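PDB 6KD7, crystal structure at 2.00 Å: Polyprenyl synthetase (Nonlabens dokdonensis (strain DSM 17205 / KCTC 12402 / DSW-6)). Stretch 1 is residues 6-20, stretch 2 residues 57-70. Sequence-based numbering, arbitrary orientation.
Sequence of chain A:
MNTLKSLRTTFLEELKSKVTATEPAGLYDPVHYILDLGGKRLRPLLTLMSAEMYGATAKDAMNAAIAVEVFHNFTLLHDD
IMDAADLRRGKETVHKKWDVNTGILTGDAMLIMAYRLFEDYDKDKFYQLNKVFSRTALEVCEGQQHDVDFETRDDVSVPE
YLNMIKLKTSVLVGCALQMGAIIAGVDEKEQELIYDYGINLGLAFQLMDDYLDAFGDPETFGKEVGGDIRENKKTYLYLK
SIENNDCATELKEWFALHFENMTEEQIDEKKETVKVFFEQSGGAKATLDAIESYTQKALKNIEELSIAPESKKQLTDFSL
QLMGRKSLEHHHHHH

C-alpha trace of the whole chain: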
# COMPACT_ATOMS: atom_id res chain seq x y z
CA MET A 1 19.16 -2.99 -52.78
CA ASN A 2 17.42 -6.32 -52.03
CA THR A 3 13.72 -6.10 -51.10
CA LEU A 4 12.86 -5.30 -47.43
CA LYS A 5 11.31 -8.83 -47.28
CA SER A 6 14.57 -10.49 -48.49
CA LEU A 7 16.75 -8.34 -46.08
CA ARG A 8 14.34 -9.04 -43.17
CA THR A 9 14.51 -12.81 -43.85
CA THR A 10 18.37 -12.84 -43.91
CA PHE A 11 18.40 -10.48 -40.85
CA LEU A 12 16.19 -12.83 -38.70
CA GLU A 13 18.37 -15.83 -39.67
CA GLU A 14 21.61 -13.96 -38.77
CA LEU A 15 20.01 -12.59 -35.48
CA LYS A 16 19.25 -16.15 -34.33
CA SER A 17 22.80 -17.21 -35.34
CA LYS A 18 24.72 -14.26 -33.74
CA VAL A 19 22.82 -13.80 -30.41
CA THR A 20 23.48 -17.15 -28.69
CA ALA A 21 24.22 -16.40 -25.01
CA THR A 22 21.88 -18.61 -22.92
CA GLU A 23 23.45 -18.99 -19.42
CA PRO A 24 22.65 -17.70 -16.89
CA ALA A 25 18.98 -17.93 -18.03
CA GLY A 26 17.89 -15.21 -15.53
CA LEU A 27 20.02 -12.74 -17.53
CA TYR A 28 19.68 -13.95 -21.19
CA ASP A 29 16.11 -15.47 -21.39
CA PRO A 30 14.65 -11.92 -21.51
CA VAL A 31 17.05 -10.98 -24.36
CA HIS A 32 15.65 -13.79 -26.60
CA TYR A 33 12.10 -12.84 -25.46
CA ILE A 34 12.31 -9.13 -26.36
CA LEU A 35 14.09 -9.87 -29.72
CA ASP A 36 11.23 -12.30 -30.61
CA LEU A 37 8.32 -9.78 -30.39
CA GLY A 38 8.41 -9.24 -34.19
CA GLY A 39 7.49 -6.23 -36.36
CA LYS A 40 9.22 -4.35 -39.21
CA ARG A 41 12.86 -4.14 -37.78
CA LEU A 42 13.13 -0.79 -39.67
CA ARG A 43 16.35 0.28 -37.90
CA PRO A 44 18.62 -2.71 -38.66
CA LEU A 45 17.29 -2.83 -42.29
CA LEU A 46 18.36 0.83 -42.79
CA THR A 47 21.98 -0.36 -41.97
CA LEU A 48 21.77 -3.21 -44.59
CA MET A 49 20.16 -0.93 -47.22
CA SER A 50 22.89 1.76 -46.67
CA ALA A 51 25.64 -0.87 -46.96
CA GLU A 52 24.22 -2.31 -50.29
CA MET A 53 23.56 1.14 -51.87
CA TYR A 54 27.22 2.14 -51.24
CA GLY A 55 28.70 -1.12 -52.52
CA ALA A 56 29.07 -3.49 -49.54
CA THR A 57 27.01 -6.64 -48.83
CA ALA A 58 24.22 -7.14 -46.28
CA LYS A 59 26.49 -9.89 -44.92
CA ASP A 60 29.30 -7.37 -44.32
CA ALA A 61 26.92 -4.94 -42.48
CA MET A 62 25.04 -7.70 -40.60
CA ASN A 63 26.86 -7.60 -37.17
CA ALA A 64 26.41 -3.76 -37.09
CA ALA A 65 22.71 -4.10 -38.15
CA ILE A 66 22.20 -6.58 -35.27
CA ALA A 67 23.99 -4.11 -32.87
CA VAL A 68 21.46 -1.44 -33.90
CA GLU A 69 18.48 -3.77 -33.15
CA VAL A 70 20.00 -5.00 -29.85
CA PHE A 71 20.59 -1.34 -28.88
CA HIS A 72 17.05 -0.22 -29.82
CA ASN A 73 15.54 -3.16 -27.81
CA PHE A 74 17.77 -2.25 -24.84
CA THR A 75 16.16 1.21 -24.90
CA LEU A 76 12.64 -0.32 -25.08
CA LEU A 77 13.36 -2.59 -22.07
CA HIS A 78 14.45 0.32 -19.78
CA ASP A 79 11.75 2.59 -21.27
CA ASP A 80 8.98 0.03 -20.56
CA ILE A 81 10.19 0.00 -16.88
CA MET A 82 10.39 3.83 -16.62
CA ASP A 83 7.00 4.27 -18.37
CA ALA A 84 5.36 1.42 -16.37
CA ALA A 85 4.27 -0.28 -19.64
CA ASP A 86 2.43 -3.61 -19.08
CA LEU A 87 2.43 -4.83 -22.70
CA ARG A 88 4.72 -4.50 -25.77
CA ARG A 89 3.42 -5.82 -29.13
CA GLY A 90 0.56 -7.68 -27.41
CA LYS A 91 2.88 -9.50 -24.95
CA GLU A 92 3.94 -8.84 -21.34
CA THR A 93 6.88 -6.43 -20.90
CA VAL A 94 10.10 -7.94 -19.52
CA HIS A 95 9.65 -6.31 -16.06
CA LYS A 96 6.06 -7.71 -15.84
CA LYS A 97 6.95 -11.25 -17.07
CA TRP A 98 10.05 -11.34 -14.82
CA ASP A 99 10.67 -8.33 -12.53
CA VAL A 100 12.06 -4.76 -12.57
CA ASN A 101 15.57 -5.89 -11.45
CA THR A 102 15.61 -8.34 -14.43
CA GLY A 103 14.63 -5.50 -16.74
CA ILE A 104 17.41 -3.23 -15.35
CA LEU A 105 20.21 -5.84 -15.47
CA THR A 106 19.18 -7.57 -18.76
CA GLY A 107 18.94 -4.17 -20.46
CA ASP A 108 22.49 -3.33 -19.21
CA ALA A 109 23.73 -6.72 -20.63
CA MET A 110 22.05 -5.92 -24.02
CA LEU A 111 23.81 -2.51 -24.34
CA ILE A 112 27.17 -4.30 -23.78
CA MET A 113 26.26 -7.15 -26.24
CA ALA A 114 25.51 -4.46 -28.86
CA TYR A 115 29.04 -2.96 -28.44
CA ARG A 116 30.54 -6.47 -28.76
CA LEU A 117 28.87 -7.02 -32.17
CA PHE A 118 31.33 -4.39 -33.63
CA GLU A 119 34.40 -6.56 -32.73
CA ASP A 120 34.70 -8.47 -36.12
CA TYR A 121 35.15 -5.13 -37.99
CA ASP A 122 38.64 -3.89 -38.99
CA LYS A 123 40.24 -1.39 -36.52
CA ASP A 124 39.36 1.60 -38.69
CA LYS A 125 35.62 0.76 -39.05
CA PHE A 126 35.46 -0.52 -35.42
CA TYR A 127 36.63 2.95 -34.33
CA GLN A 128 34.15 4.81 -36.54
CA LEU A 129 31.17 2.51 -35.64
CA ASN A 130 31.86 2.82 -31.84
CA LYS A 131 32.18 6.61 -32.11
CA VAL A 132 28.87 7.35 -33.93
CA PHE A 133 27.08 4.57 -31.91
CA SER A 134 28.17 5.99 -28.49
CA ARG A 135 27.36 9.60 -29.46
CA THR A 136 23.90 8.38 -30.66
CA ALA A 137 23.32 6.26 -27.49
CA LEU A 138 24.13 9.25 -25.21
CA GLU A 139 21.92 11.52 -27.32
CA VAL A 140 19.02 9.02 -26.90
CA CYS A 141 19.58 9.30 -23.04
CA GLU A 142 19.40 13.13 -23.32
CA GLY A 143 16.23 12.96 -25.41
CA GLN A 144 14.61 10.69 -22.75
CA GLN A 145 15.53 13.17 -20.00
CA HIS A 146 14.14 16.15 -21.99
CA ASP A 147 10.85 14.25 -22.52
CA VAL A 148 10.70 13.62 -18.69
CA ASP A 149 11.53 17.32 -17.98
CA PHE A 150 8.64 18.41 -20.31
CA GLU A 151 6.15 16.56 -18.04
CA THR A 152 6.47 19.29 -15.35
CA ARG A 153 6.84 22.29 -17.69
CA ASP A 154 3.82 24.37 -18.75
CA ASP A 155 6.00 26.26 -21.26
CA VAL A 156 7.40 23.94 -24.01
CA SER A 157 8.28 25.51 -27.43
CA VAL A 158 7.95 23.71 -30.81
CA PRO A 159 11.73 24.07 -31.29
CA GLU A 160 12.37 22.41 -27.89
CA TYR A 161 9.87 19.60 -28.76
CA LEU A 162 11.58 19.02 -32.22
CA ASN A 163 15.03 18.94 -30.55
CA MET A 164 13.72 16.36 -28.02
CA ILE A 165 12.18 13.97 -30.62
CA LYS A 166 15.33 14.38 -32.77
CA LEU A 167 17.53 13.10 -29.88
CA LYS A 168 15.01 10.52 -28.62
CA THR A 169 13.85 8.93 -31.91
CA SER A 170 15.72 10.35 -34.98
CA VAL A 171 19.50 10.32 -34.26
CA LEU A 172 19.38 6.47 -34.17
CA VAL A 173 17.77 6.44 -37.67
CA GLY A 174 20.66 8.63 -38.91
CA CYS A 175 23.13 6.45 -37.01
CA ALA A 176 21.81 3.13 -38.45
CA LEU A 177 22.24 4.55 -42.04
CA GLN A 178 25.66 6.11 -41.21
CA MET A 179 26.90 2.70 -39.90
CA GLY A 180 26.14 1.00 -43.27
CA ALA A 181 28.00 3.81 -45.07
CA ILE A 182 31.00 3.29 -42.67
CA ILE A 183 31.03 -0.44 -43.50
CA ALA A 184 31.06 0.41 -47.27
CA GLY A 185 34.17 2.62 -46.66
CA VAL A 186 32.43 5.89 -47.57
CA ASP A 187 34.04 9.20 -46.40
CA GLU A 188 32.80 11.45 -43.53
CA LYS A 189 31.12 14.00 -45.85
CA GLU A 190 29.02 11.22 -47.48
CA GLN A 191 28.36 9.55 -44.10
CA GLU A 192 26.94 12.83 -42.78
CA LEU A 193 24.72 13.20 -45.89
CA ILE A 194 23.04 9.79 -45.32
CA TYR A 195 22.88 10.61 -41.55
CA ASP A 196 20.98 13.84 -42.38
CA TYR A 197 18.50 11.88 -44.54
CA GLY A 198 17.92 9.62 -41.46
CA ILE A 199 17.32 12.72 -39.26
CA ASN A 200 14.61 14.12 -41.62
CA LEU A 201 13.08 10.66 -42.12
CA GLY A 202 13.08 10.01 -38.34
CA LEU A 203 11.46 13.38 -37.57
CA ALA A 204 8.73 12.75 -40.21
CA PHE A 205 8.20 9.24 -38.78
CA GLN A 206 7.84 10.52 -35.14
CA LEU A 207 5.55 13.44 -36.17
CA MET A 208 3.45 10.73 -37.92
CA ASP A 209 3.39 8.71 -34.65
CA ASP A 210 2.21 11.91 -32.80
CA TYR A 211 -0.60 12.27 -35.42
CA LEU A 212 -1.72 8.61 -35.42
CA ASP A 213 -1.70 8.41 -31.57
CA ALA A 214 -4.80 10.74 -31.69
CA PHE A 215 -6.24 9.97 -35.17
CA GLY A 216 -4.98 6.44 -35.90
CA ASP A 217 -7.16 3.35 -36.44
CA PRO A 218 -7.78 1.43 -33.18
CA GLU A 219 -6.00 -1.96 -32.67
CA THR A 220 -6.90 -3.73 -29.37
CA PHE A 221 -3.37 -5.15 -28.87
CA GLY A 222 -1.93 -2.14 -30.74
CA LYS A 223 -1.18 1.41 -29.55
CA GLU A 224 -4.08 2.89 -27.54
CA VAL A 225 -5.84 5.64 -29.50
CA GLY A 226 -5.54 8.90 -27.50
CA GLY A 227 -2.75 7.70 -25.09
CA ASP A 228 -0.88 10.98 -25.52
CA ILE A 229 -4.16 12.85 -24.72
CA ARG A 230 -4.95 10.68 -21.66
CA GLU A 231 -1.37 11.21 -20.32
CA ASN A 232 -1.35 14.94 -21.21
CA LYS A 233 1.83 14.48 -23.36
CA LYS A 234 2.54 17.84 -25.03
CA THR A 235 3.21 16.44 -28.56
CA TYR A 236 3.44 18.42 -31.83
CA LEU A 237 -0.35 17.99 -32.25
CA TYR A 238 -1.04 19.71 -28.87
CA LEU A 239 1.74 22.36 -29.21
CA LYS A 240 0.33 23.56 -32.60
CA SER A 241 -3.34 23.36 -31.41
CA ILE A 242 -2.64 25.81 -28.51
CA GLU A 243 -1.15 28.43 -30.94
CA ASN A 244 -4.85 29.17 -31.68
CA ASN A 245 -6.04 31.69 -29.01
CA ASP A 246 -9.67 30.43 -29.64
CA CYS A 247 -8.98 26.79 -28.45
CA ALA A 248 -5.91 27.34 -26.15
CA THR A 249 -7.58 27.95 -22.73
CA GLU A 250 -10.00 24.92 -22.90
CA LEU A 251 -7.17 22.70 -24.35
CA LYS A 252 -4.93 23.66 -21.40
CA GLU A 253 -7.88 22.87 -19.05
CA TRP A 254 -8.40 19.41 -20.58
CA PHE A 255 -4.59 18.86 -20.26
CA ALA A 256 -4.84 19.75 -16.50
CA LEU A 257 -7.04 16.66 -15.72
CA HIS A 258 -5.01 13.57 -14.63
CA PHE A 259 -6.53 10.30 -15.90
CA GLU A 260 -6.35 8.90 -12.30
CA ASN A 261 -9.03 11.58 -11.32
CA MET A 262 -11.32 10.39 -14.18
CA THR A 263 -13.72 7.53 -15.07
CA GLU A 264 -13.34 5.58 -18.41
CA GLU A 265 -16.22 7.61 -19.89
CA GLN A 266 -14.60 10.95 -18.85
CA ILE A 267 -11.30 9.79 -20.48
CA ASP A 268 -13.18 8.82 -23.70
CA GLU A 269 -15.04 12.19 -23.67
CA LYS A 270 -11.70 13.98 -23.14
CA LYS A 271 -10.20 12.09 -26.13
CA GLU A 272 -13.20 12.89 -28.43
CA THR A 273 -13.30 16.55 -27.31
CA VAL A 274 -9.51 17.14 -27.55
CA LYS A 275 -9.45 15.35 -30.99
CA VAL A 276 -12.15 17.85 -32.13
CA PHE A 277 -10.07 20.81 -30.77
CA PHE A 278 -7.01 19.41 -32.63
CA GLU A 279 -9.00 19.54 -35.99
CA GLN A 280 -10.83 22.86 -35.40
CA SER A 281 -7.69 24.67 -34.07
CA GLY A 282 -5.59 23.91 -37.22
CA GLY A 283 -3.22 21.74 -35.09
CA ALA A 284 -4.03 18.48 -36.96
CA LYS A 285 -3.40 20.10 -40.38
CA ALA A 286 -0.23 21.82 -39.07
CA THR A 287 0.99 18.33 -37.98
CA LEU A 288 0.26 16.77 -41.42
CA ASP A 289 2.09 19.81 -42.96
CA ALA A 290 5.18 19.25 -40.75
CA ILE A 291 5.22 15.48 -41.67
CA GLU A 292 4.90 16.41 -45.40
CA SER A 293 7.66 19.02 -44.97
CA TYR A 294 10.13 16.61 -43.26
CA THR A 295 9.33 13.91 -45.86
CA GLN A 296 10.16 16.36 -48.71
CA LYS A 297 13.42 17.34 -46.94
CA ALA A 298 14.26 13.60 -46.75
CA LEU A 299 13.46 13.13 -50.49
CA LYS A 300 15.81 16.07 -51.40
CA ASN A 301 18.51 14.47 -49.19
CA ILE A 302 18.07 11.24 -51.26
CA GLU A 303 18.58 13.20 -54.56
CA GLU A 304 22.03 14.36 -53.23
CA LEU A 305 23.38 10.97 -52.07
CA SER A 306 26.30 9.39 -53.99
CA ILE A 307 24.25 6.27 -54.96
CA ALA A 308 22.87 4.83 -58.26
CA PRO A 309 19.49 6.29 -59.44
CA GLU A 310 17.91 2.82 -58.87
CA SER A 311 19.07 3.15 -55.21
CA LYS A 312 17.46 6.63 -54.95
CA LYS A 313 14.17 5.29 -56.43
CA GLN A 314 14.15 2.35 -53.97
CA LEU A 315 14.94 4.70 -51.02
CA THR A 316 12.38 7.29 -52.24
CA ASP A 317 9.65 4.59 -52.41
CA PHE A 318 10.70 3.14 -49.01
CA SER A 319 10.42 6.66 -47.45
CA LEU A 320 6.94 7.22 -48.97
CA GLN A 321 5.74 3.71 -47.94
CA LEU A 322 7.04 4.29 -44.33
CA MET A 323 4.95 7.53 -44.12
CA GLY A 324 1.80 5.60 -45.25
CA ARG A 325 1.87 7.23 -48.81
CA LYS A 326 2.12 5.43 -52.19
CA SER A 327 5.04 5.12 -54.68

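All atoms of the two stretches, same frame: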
# COMPACT_ATOMS: atom_id res chain seq x y z
N SER A 6 13.34 -9.67 -48.33
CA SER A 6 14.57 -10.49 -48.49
C SER A 6 15.57 -10.13 -47.37
O SER A 6 16.12 -11.05 -46.72
CB SER A 6 15.13 -10.26 -49.88
OG SER A 6 16.49 -10.63 -49.92
N LEU A 7 15.85 -8.83 -47.17
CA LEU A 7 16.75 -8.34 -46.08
C LEU A 7 16.21 -8.80 -44.71
O LEU A 7 17.01 -9.37 -43.93
CB LEU A 7 16.89 -6.82 -46.17
CG LEU A 7 17.73 -6.33 -47.34
CD1 LEU A 7 17.73 -4.83 -47.40
CD2 LEU A 7 19.15 -6.89 -47.29
N ARG A 8 14.91 -8.66 -44.48
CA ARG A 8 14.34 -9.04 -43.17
C ARG A 8 14.55 -10.54 -42.95
O ARG A 8 14.91 -10.92 -41.84
CB ARG A 8 12.86 -8.66 -43.11
CG ARG A 8 12.27 -8.69 -41.71
CD ARG A 8 10.83 -8.23 -41.62
NE ARG A 8 10.68 -6.80 -41.86
CZ ARG A 8 10.26 -6.27 -43.00
NH1 ARG A 8 10.16 -4.96 -43.11
NH2 ARG A 8 9.94 -7.04 -44.02
N THR A 9 14.44 -11.34 -44.00
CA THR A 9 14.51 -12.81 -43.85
C THR A 9 15.94 -13.18 -43.47
O THR A 9 16.13 -13.99 -42.53
CB THR A 9 13.95 -13.51 -45.11
OG1 THR A 9 12.56 -13.20 -45.23
CG2 THR A 9 14.11 -15.01 -45.08
N THR A 10 16.93 -12.64 -44.19
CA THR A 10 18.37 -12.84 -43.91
C THR A 10 18.66 -12.32 -42.49
O THR A 10 19.34 -13.01 -41.72
CB THR A 10 19.26 -12.04 -44.88
OG1 THR A 10 18.73 -12.14 -46.20
CG2 THR A 10 20.71 -12.46 -44.82
N PHE A 11 18.15 -11.13 -42.16
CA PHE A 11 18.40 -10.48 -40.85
C PHE A 11 17.94 -11.40 -39.72
O PHE A 11 18.79 -11.63 -38.83
CB PHE A 11 17.72 -9.13 -40.74
CG PHE A 11 17.91 -8.53 -39.38
CD1 PHE A 11 19.12 -7.94 -39.03
CD2 PHE A 11 16.89 -8.57 -38.45
CE1 PHE A 11 19.29 -7.41 -37.77
CE2 PHE A 11 17.08 -8.03 -37.18
CZ PHE A 11 18.27 -7.46 -36.84
N LEU A 12 16.76 -12.01 -39.81
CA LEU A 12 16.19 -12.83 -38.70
C LEU A 12 16.95 -14.13 -38.59
O LEU A 12 17.16 -14.61 -37.46
CB LEU A 12 14.69 -13.03 -38.88
CG LEU A 12 13.87 -11.73 -38.77
CD1 LEU A 12 12.38 -11.99 -38.99
CD2 LEU A 12 14.08 -11.03 -37.41
N GLU A 13 17.48 -14.63 -39.70
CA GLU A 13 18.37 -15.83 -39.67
C GLU A 13 19.67 -15.48 -38.93
O GLU A 13 20.09 -16.26 -38.07
CB GLU A 13 18.67 -16.31 -41.08
CG GLU A 13 17.58 -17.20 -41.66
CD GLU A 13 17.52 -17.20 -43.18
OE1 GLU A 13 18.50 -16.78 -43.82
OE2 GLU A 13 16.47 -17.60 -43.74
N GLU A 14 20.29 -14.37 -39.30
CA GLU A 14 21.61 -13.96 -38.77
C GLU A 14 21.47 -13.55 -37.28
O GLU A 14 22.33 -13.97 -36.47
CB GLU A 14 22.17 -12.90 -39.71
CG GLU A 14 22.59 -13.48 -41.06
CD GLU A 14 23.56 -14.65 -40.91
OE1 GLU A 14 23.21 -15.72 -41.37
OE2 GLU A 14 24.62 -14.49 -40.28
N LEU A 15 20.37 -12.88 -36.90
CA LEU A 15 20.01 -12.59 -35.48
C LEU A 15 20.03 -13.88 -34.66
O LEU A 15 20.73 -13.93 -33.62
CB LEU A 15 18.63 -11.95 -35.44
CG LEU A 15 18.15 -11.47 -34.08
CD1 LEU A 15 19.11 -10.45 -33.48
CD2 LEU A 15 16.77 -10.84 -34.20
N LYS A 16 19.31 -14.90 -35.11
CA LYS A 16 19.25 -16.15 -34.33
C LYS A 16 20.66 -16.73 -34.21
O LYS A 16 21.01 -17.21 -33.14
CB LYS A 16 18.30 -17.13 -35.02
CG LYS A 16 18.44 -18.58 -34.58
CD LYS A 16 17.17 -19.39 -34.67
CE LYS A 16 16.22 -19.17 -33.51
NZ LYS A 16 16.83 -19.54 -32.21
N SER A 17 21.41 -16.69 -35.30
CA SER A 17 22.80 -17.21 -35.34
C SER A 17 23.80 -16.41 -34.49
O SER A 17 24.70 -17.03 -33.94
CB SER A 17 23.25 -17.40 -36.77
OG SER A 17 24.65 -17.28 -36.89
N LYS A 18 23.69 -15.08 -34.44
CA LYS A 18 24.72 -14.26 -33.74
C LYS A 18 24.37 -13.86 -32.30
O LYS A 18 25.23 -13.25 -31.66
CB LYS A 18 25.09 -13.04 -34.57
CG LYS A 18 26.26 -13.26 -35.52
CD LYS A 18 26.09 -12.53 -36.83
CE LYS A 18 26.96 -13.07 -37.94
NZ LYS A 18 26.68 -12.37 -39.22
N VAL A 19 23.15 -14.11 -31.84
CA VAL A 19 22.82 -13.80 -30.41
C VAL A 19 22.54 -15.15 -29.77
O VAL A 19 21.41 -15.58 -29.81
CB VAL A 19 21.62 -12.85 -30.27
CG1 VAL A 19 21.25 -12.62 -28.82
CG2 VAL A 19 21.87 -11.54 -30.98
N THR A 20 23.58 -15.76 -29.19
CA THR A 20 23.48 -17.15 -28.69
C THR A 20 23.70 -17.29 -27.19
O THR A 20 23.60 -18.42 -26.72
CB THR A 20 24.46 -18.01 -29.49
OG1 THR A 20 25.75 -17.43 -29.31
CG2 THR A 20 24.13 -18.04 -30.96
N THR A 57 28.11 -5.67 -49.01
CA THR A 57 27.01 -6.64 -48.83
C THR A 57 26.26 -6.42 -47.50
O THR A 57 26.84 -5.91 -46.51
CB THR A 57 27.56 -8.06 -48.89
OG1 THR A 57 28.57 -8.25 -47.90
CG2 THR A 57 28.18 -8.33 -50.24
N ALA A 58 25.02 -6.88 -47.49
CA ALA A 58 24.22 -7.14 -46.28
C ALA A 58 25.08 -7.93 -45.31
O ALA A 58 25.13 -7.55 -44.11
CB ALA A 58 22.98 -7.91 -46.61
N LYS A 59 25.71 -8.99 -45.80
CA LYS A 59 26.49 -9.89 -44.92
C LYS A 59 27.59 -9.09 -44.23
O LYS A 59 27.84 -9.34 -43.06
CB LYS A 59 27.06 -11.04 -45.74
CG LYS A 59 27.96 -11.99 -44.97
CD LYS A 59 28.72 -12.96 -45.84
CE LYS A 59 29.93 -13.55 -45.15
NZ LYS A 59 30.45 -14.73 -45.86
N ASP A 60 28.19 -8.13 -44.93
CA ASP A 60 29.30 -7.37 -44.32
C ASP A 60 28.73 -6.53 -43.17
O ASP A 60 29.36 -6.50 -42.12
CB ASP A 60 30.03 -6.41 -45.27
CG ASP A 60 30.87 -7.03 -46.39
OD1 ASP A 60 31.45 -8.14 -46.14
OD2 ASP A 60 30.91 -6.39 -47.51
N ALA A 61 27.57 -5.89 -43.39
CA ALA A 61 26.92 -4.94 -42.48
C ALA A 61 26.15 -5.65 -41.35
O ALA A 61 25.64 -4.97 -40.47
CB ALA A 61 26.03 -4.03 -43.26
N MET A 62 26.06 -6.96 -41.37
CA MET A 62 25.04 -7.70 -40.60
C MET A 62 25.31 -7.49 -39.10
O MET A 62 24.36 -7.18 -38.40
CB MET A 62 25.06 -9.19 -40.90
CG MET A 62 23.85 -9.96 -40.35
SD MET A 62 22.25 -9.32 -40.91
CE MET A 62 22.36 -9.60 -42.69
N ASN A 63 26.54 -7.71 -38.62
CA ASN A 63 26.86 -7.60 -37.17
C ASN A 63 26.46 -6.18 -36.69
O ASN A 63 25.80 -6.09 -35.65
CB ASN A 63 28.30 -7.99 -36.88
CG ASN A 63 28.50 -9.49 -36.88
OD1 ASN A 63 27.57 -10.25 -37.07
ND2 ASN A 63 29.71 -9.92 -36.63
N ALA A 64 26.76 -5.14 -37.45
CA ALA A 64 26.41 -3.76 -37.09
C ALA A 64 24.89 -3.56 -37.09
O ALA A 64 24.39 -2.77 -36.25
CB ALA A 64 27.04 -2.79 -38.04
N ALA A 65 24.19 -4.13 -38.06
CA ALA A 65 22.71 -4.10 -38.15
C ALA A 65 22.13 -4.74 -36.88
O ALA A 65 21.24 -4.17 -36.27
CB ALA A 65 22.25 -4.87 -39.38
N ILE A 66 22.65 -5.89 -36.49
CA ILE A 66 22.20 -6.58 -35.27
C ILE A 66 22.52 -5.72 -34.04
O ILE A 66 21.64 -5.63 -33.16
CB ILE A 66 22.82 -7.96 -35.20
CG1 ILE A 66 22.30 -8.80 -36.37
CG2 ILE A 66 22.55 -8.61 -33.85
CD1 ILE A 66 22.95 -10.18 -36.47
N ALA A 67 23.67 -5.02 -34.00
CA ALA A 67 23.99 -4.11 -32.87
C ALA A 67 22.87 -3.07 -32.74
O ALA A 67 22.45 -2.72 -31.62
CB ALA A 67 25.31 -3.39 -33.06
N VAL A 68 22.50 -2.49 -33.86
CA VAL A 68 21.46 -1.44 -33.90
C VAL A 68 20.17 -1.99 -33.25
O VAL A 68 19.58 -1.28 -32.44
CB VAL A 68 21.26 -0.95 -35.33
CG1 VAL A 68 19.93 -0.27 -35.52
CG2 VAL A 68 22.38 -0.01 -35.69
N GLU A 69 19.74 -3.18 -33.63
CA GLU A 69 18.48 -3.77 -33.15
C GLU A 69 18.65 -4.11 -31.67
O GLU A 69 17.68 -3.94 -30.92
CB GLU A 69 18.12 -5.02 -33.97
CG GLU A 69 16.85 -5.76 -33.51
CD GLU A 69 15.56 -5.01 -33.85
OE1 GLU A 69 15.61 -3.87 -34.35
OE2 GLU A 69 14.52 -5.60 -33.59
N VAL A 70 19.80 -4.64 -31.27
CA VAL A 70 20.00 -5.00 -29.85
C VAL A 70 19.95 -3.70 -29.04
O VAL A 70 19.23 -3.66 -28.03
CB VAL A 70 21.28 -5.78 -29.64
CG1 VAL A 70 21.61 -5.95 -28.17
CG2 VAL A 70 21.15 -7.15 -30.30

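Two helices of one chain, residues 6-18 and 58-70, pack at a steep angle. Their N-to-C directions differ by 74°, and the axes approach to 10.2 Å. The contact buries 558 Å², summed over both sides. The helices cross, and the side chains interlock at three knobs: Phe11, Met62 and Ile66.

The packing is mainly apolar. Phe11 is a knob set among Met62, Ala65, Ile66 and Glu69. Its CA-to-CB bond points sideways, but chi1 is t and the ring end comes nearer to the second helix. The closest approach of the ring is Phe11 CE1 to Ile66 CG1, 3.6 Å. Glu69 meets the ring edge through its aliphatic part, with Phe11 CZ 3.8 Å from Glu69 CB. The backbone of Ala65 also lies at the edge, with Phe11 CE1 4.0 Å from Ala65 C.

Two knobs come from the second helix. The CA-to-CB bond of Met62 points toward the first helix, and its side chain sits among Thr10, Phe11, Glu14 and Lys18. Met62 CG lies 3.4 Å from Glu14 CB, so the methylene part of the acidic side chain takes part in the packing. Met62 CE reaches to 3.9 Å from Thr10 CG2. Ile66 sits among Phe11, Glu14, Leu15 and Lys18. Ile66 CG2 is 3.9 Å from Leu15 CD1 and 4.2 Å from Val19 CG2. Val19 is the first residue to leave helical geometry, yet its CA-to-CB bond still points toward the second stretch. Near the other end of the first stretch, Leu7 CD2 packs 4.0 Å from Ala58 CB.

One sulfur-aromatic interaction crosses the contact. Met62 SD is 5.2 Å from the centroid of the Phe11 ring and 71° off the ring normal. The approach is oblique. The nearest ring atom is Phe11 CD1, 3.9 Å from Met62 SD.

No clear hydrogen bond joins the two stretches. The polar interactions with definite geometry are internal to each. Lys18 NZ forms a salt bridge with Glu14 OE2 at 3.1 Å, one turn back on the same helix. Lys18 NZ is also 3.1 Å from Asn63 OD1 across the contact, but the geometry leaves a hydrogen bond there undecided. Thr10 OG1 donates to the backbone oxygen Ser6 O at 2.9 Å.

Thr57 occupies the N-cap position of the second helix. Asp60 N donates to Thr57 OG1 at 3.0 Å, a capping bond. In return, Thr57 N donates to Asp60 OD2 at 3.3 Å, nearly straight at 172°.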